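Local coordinates for ABC-type branched-chain amino acid transport systems periplasmic component-like protein (PDB 4N03), which probably serves as the substrate-binding component of an ABC transporter, holding a fatty acid between its two lobes for delivery to the membrane permease, at residues 174-179 with 202-207; 167-172 with 222-227. One frame throughout, in Å; residues are numbered along the deposited sequence. Where two conformers were deposited one is given.

Interaction 1. Residues 174-179 with 202-207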
loop_
_atom_site.group_PDB
_atom_site.type_symbol
_atom_site.label_atom_id
_atom_site.label_comp_id
_atom_site.label_asym_id
_atom_site.label_seq_id
_atom_site.Cartn_x
_atom_site.Cartn_y
_atom_site.Cartn_z
ATOM N N VAL A 174 2.083 -3.351 18.194
ATOM C CA VAL A 174 1.036 -2.367 18.302
ATOM C C VAL A 174 0.346 -2.314 16.969
ATOM O O VAL A 174 1.030 -2.059 15.944
ATOM C CB VAL A 174 1.631 -0.978 18.654
ATOM C CG1 VAL A 174 0.543 0.089 18.679
ATOM C CG2 VAL A 174 2.375 -0.999 19.986
ATOM N N TYR A 175 -0.975 -2.511 16.890
ATOM C CA TYR A 175 -1.606 -2.697 15.582
ATOM C C TYR A 175 -2.971 -2.086 15.521
ATOM O O TYR A 175 -3.783 -2.249 16.481
ATOM C CB TYR A 175 -1.633 -4.236 15.248
ATOM C CG TYR A 175 -2.581 -5.048 16.118
ATOM C CD1 TYR A 175 -2.216 -5.507 17.371
ATOM C CD2 TYR A 175 -3.869 -5.283 15.683
ATOM C CE1 TYR A 175 -3.141 -6.203 18.181
ATOM C CE2 TYR A 175 -4.776 -5.988 16.495
ATOM C CZ TYR A 175 -4.410 -6.419 17.731
ATOM O OH TYR A 175 -5.356 -7.068 18.542
ATOM N N PHE A 176 -3.329 -1.507 14.377
ATOM C CA PHE A 176 -4.664 -1.072 14.113
ATOM C C PHE A 176 -5.565 -2.315 14.074
ATOM O O PHE A 176 -5.391 -3.208 13.272
ATOM C CB PHE A 176 -4.771 -0.355 12.769
ATOM C CG PHE A 176 -4.343 1.092 12.697
ATOM C CD1 PHE A 176 -3.975 1.825 13.775
ATOM C CD2 PHE A 176 -4.369 1.718 11.468
ATOM C CE1 PHE A 176 -3.640 3.172 13.640
ATOM C CE2 PHE A 176 -4.018 3.054 11.303
ATOM C CZ PHE A 176 -3.645 3.757 12.387
ATOM N N GLU A 177 -6.595 -2.323 14.904
ATOM C CA GLU A 177 -7.550 -3.410 14.953
ATOM C C GLU A 177 -8.165 -3.649 13.571
ATOM O O GLU A 177 -8.437 -2.713 12.795
ATOM C CB GLU A 177 -8.627 -3.098 16.026
ATOM C CG GLU A 177 -9.467 -1.855 15.755
ATOM C CD GLU A 177 -10.683 -1.628 16.626
ATOM O OE1 GLU A 177 -10.803 -2.188 17.706
ATOM O OE2 GLU A 177 -11.555 -0.851 16.186
ATOM N N GLY A 178 -8.403 -4.926 13.258
ATOM C CA GLY A 178 -9.066 -5.294 12.037
ATOM C C GLY A 178 -8.099 -5.655 10.903
ATOM O O GLY A 178 -6.985 -6.091 11.137
ATOM N N ASP A 179 -8.564 -5.478 9.683
ATOM C CA ASP A 179 -7.927 -6.030 8.487
ATOM C C ASP A 179 -6.476 -5.727 8.300
ATOM O O ASP A 179 -5.719 -6.547 7.776
ATOM C CB ASP A 179 -8.592 -5.395 7.196
ATOM C CG ASP A 179 -9.833 -6.077 6.771
ATOM O OD1 ASP A 179 -10.305 -7.034 7.453
ATOM O OD2 ASP A 179 -10.400 -5.687 5.776
ATOM N N LEU A 202 -0.927 -5.394 21.219
ATOM C CA LEU A 202 -1.492 -4.132 21.694
ATOM C C LEU A 202 -2.391 -3.577 20.632
ATOM O O LEU A 202 -1.909 -2.827 19.745
ATOM C CB LEU A 202 -0.365 -3.150 22.054
ATOM C CG LEU A 202 0.390 -3.384 23.350
ATOM C CD1 LEU A 202 1.494 -2.397 23.561
ATOM C CD2 LEU A 202 -0.536 -3.170 24.552
ATOM N N PRO A 203 -3.676 -3.829 20.632
ATOM C CA PRO A 203 -4.568 -3.252 19.645
ATOM C C PRO A 203 -4.801 -1.758 19.877
ATOM O O PRO A 203 -4.911 -1.313 21.016
ATOM C CB PRO A 203 -5.880 -3.992 19.852
ATOM C CG PRO A 203 -5.813 -4.438 21.262
ATOM C CD PRO A 203 -4.381 -4.756 21.542
ATOM N N ILE A 204 -4.874 -0.997 18.788
ATOM C CA ILE A 204 -5.150 0.440 18.818
ATOM C C ILE A 204 -6.140 0.725 17.698
ATOM O O ILE A 204 -6.424 -0.069 16.829
ATOM C CB ILE A 204 -3.907 1.324 18.752
ATOM C CG1 ILE A 204 -3.119 1.057 17.488
ATOM C CG2 ILE A 204 -3.020 1.155 19.970
ATOM C CD1 ILE A 204 -2.223 2.184 17.049
ATOM N N LYS A 205 -6.648 1.929 17.731
ATOM C CA LYS A 205 -7.498 2.468 16.664
ATOM C C LYS A 205 -6.794 3.653 15.982
ATOM O O LYS A 205 -5.935 4.270 16.572
ATOM C CB LYS A 205 -8.829 2.925 17.268
ATOM C CG LYS A 205 -9.673 1.762 17.832
ATOM C CD LYS A 205 -11.015 2.214 18.456
ATOM C CE LYS A 205 -11.935 1.057 18.960
ATOM N NZ LYS A 205 -11.385 -0.094 19.786
ATOM N N PRO A 206 -7.221 3.994 14.758
ATOM C CA PRO A 206 -6.588 5.102 14.052
ATOM C C PRO A 206 -6.751 6.447 14.737
ATOM O O PRO A 206 -5.924 7.329 14.550
ATOM C CB PRO A 206 -7.276 5.057 12.693
ATOM C CG PRO A 206 -7.742 3.665 12.542
ATOM C CD PRO A 206 -8.158 3.269 13.896
ATOM N N THR A 207 -7.762 6.549 15.590
ATOM C CA THR A 207 -8.027 7.735 16.393
ATOM C C THR A 207 -7.187 7.807 17.682
ATOM O O THR A 207 -7.295 8.761 18.461
ATOM C CB THR A 207 -9.534 7.789 16.715
ATOM O OG1 THR A 207 -9.986 6.520 17.142
ATOM C CG2 THR A 207 -10.322 8.255 15.510
#
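Tyr175 and Pro203 sit at the middle of three parallel bridges, flanked by Val174 with Leu202 and Phe176 with Ile204, and the short strands 174-176 and 202-204 run at 34° to each other. Tyr175 N donates to Leu202 O (3.0 Å) and Tyr175 O accepts from Ile204 N (2.8 Å). The pairing carries on past the strand end, where Glu177 N meets Ile204 O almost in line with the carbonyl bond.

The Tyr175 ring lies over Pro203 on one face of the sheet, with CA of Pro203 3.8 Å from the ring centroid and displaced toward the rim; Tyr175 OH reaches Pro203 CB. On the other face, Pro206 CG stands 3.9 Å from the centre of the Phe176 ring, nearly on its normal. Ile204 CG1, set between its backbone N and carbonyl carbon (chi1 59°), meets the edge of that ring in plane, and Ile204 CD1 lies 3.7 Å from Phe176 CD1. Ile204 CD1 also touches Val174 CG1.

In the conformer given, Glu177 OE1 receives Lys205 NZ at 3.0 Å from above the carboxylate plane, a salt bridge between two exposed residues. The contact closes the beta-alpha-beta unit through helix 179-195: apolar groups pack one face and one edge of Phe176, whose side chain is about 6 Å from the bound palmitic acid, whereas the ion pair is probably a mobile, secondary link beside the three backbone hydrogen bonds.

Interaction 2. Residues 167-172 with 222-227; sequences KGDKLG and KVDAIL
Asp224 reaches across to Asp169 and Lys170 where the strands 170-172 and 225-227 begin their parallel pairing. Its CB lies 3.5 Å from Lys170 O, and from there CG, anti to the carbonyl carbon (chi1 -58°), comes over the Asp169 carboxylate. The two carboxylates are stacked with their planes 25° apart. At the tip the oxygens divide their work: OD2 of Asp224 takes the N-H of Lys170 at 2.8 Å on its anti lone pair, and OD1 accepts from a water that also donates to Asp169 OD1. Asp224 OD2 also comes to 3.2 Å from Asp169 CB.

The backbone of Asp224 returns the bond, its N donating to Lys170 O at 2.8 Å in the carbonyl plane; Ala225 N adds a weak bond to the same oxygen. Further along, Gly172 N gives a nearly straight bond to Ala225 O (175°), and Leu227 N donates to Gly172 O.

Side chains pack on both faces. Leu171 CD2 touches Ala225 CB at 3.9 Å on the face covered by helices 148-161 and 179-195. On the other, Val223 CG1 lies over the glycine backbone, 3.8 Å from Gly172 N, and the Lys170 chain crosses Val223 at about a right angle, its CD 3.9 Å from Val223 CG1. Beyond this, Lys170 NZ forms a salt bridge with Glu221.

Asp169 OD1 and Asp224 OD2 approach to 3.5 Å without a bond between them. The repulsion expected of two carboxylates is probably eased by the shared water, by the Lys170 N-H and by Lys166, whose NZ forms a salt bridge with Asp169 OD1; one aspartate thus fastens the start of the strand pair through its side chain and backbone together.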
loop_
_atom_site.group_PDB
_atom_site.type_symbol
_atom_site.label_atom_id
_atom_site.label_comp_id
_atom_site.label_asym_id
_atom_site.label_seq_id
_atom_site.Cartn_x
_atom_site.Cartn_y
_atom_site.Cartn_z
ATOM N N LYS A 167 16.256 -16.305 19.513
ATOM C CA LYS A 167 15.286 -17.259 19.984
ATOM C C LYS A 167 14.971 -17.024 21.454
ATOM O O LYS A 167 15.871 -16.787 22.246
ATOM C CB LYS A 167 15.772 -18.708 19.765
ATOM C CG LYS A 167 14.811 -19.797 20.203
ATOM C CD LYS A 167 15.336 -21.167 19.816
ATOM C CE LYS A 167 14.287 -22.213 20.139
ATOM N NZ LYS A 167 14.741 -23.553 19.692
ATOM N N GLY A 168 13.692 -17.054 21.811
ATOM C CA GLY A 168 13.251 -16.826 23.179
ATOM C C GLY A 168 12.848 -15.395 23.478
ATOM O O GLY A 168 12.247 -15.128 24.482
ATOM N N ASP A 169 13.152 -14.452 22.565
ATOM C CA ASP A 169 12.813 -13.032 22.742
ATOM C C ASP A 169 11.323 -12.803 22.550
ATOM O O ASP A 169 10.574 -13.656 22.059
ATOM C CB ASP A 169 13.611 -12.159 21.776
ATOM C CG ASP A 169 15.049 -11.925 22.212
ATOM O OD1 ASP A 169 15.449 -12.348 23.303
ATOM O OD2 ASP A 169 15.745 -11.251 21.398
ATOM N N LYS A 170 10.904 -11.605 22.912
ATOM C CA LYS A 170 9.527 -11.178 22.879
ATOM C C LYS A 170 9.342 -9.973 21.932
ATOM O O LYS A 170 10.067 -8.943 22.008
ATOM C CB LYS A 170 9.072 -10.754 24.273
ATOM C CG LYS A 170 7.596 -10.343 24.359
ATOM C CD LYS A 170 7.222 -9.908 25.763
ATOM C CE LYS A 170 7.261 -11.016 26.786
ATOM N NZ LYS A 170 6.829 -10.489 28.137
ATOM N N LEU A 171 8.363 -10.076 21.048
ATOM C CA LEU A 171 7.966 -9.008 20.156
ATOM C C LEU A 171 6.729 -8.358 20.696
ATOM O O LEU A 171 5.783 -9.050 21.029
ATOM C CB LEU A 171 7.642 -9.604 18.763
ATOM C CG LEU A 171 8.672 -10.545 18.144
ATOM C CD1 LEU A 171 8.133 -11.059 16.819
ATOM C CD2 LEU A 171 9.982 -9.825 17.939
ATOM N N GLY A 172 6.702 -7.023 20.739
ATOM C CA GLY A 172 5.488 -6.292 21.043
ATOM C C GLY A 172 4.935 -5.665 19.817
ATOM O O GLY A 172 5.620 -4.806 19.244
ATOM N N LYS A 222 8.846 -5.821 28.899
ATOM C CA LYS A 222 10.237 -6.066 28.604
ATOM C C LYS A 222 10.405 -6.681 27.216
ATOM O O LYS A 222 11.112 -7.660 27.005
ATOM C CB LYS A 222 10.889 -6.905 29.694
ATOM C CG LYS A 222 10.795 -6.292 31.085
ATOM C CD LYS A 222 11.487 -7.170 32.132
ATOM C CE LYS A 222 11.523 -6.495 33.492
ATOM N NZ LYS A 222 12.420 -7.176 34.475
ATOM N N VAL A 223 9.757 -6.090 26.228
ATOM C CA VAL A 223 9.881 -6.616 24.876
ATOM C C VAL A 223 11.304 -6.395 24.345
ATOM O O VAL A 223 12.034 -5.513 24.806
ATOM C CB VAL A 223 8.841 -5.986 23.913
ATOM C CG1 VAL A 223 7.431 -6.213 24.420
ATOM C CG2 VAL A 223 9.108 -4.508 23.652
ATOM N N ASP A 224 11.688 -7.168 23.356
ATOM C CA ASP A 224 12.965 -7.061 22.690
ATOM C C ASP A 224 12.904 -6.343 21.359
ATOM O O ASP A 224 13.943 -5.909 20.869
ATOM C CB ASP A 224 13.530 -8.449 22.527
ATOM C CG ASP A 224 13.682 -9.133 23.868
ATOM O OD1 ASP A 224 14.573 -8.694 24.641
ATOM O OD2 ASP A 224 12.923 -10.091 24.177
ATOM N N ALA A 225 11.724 -6.242 20.785
ATOM C CA ALA A 225 11.534 -5.525 19.539
ATOM C C ALA A 225 10.125 -5.048 19.535
ATOM O O ALA A 225 9.238 -5.652 20.143
ATOM C CB ALA A 225 11.800 -6.429 18.324
ATOM N N ILE A 226 9.891 -3.919 18.861
ATOM C CA ILE A 226 8.588 -3.264 18.793
ATOM C C ILE A 226 8.147 -3.282 17.356
ATOM O O ILE A 226 8.866 -2.762 16.494
ATOM C CB ILE A 226 8.666 -1.810 19.301
ATOM C CG1 ILE A 226 9.133 -1.770 20.770
ATOM C CG2 ILE A 226 7.335 -1.106 19.127
ATOM C CD1 ILE A 226 9.525 -0.377 21.241
ATOM N N LEU A 227 6.978 -3.790 17.056
ATOM C CA LEU A 227 6.389 -3.822 15.728
ATOM C C LEU A 227 5.190 -2.910 15.736
ATOM O O LEU A 227 4.483 -2.800 16.741
ATOM C CB LEU A 227 5.979 -5.243 15.329
ATOM C CG LEU A 227 7.104 -6.144 14.811
ATOM C CD1 LEU A 227 8.344 -6.238 15.679
ATOM C CD2 LEU A 227 6.529 -7.533 14.555
HETATM O O HOH W 1 16.450 -10.672 25.517
#

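Overall arrangement
Strand 170-176 is common to both contacts: interaction 2 pairs its beginning with strand 225-229, and interaction 1 pairs its end with the outermost strand 198-204 on the opposite edge. Their centres are about 18 Å apart, yet they meet directly, Val174 N lying 2.9 Å from Leu227 O in a probable hydrogen bond. The resulting strand order, 198-204, 170-176, 225-229, belongs to the parallel part of one lobe's sheet, as in periplasmic binding proteins. Helix 212-220 spans both contacts, Leu218 touching Val174 and Leu202 as well as Val223 and Ile226. Interaction 1 lies toward the ligand, the Phe176 side chain being about 6 Å from palmitic acid; interaction 2 occupies the distal end.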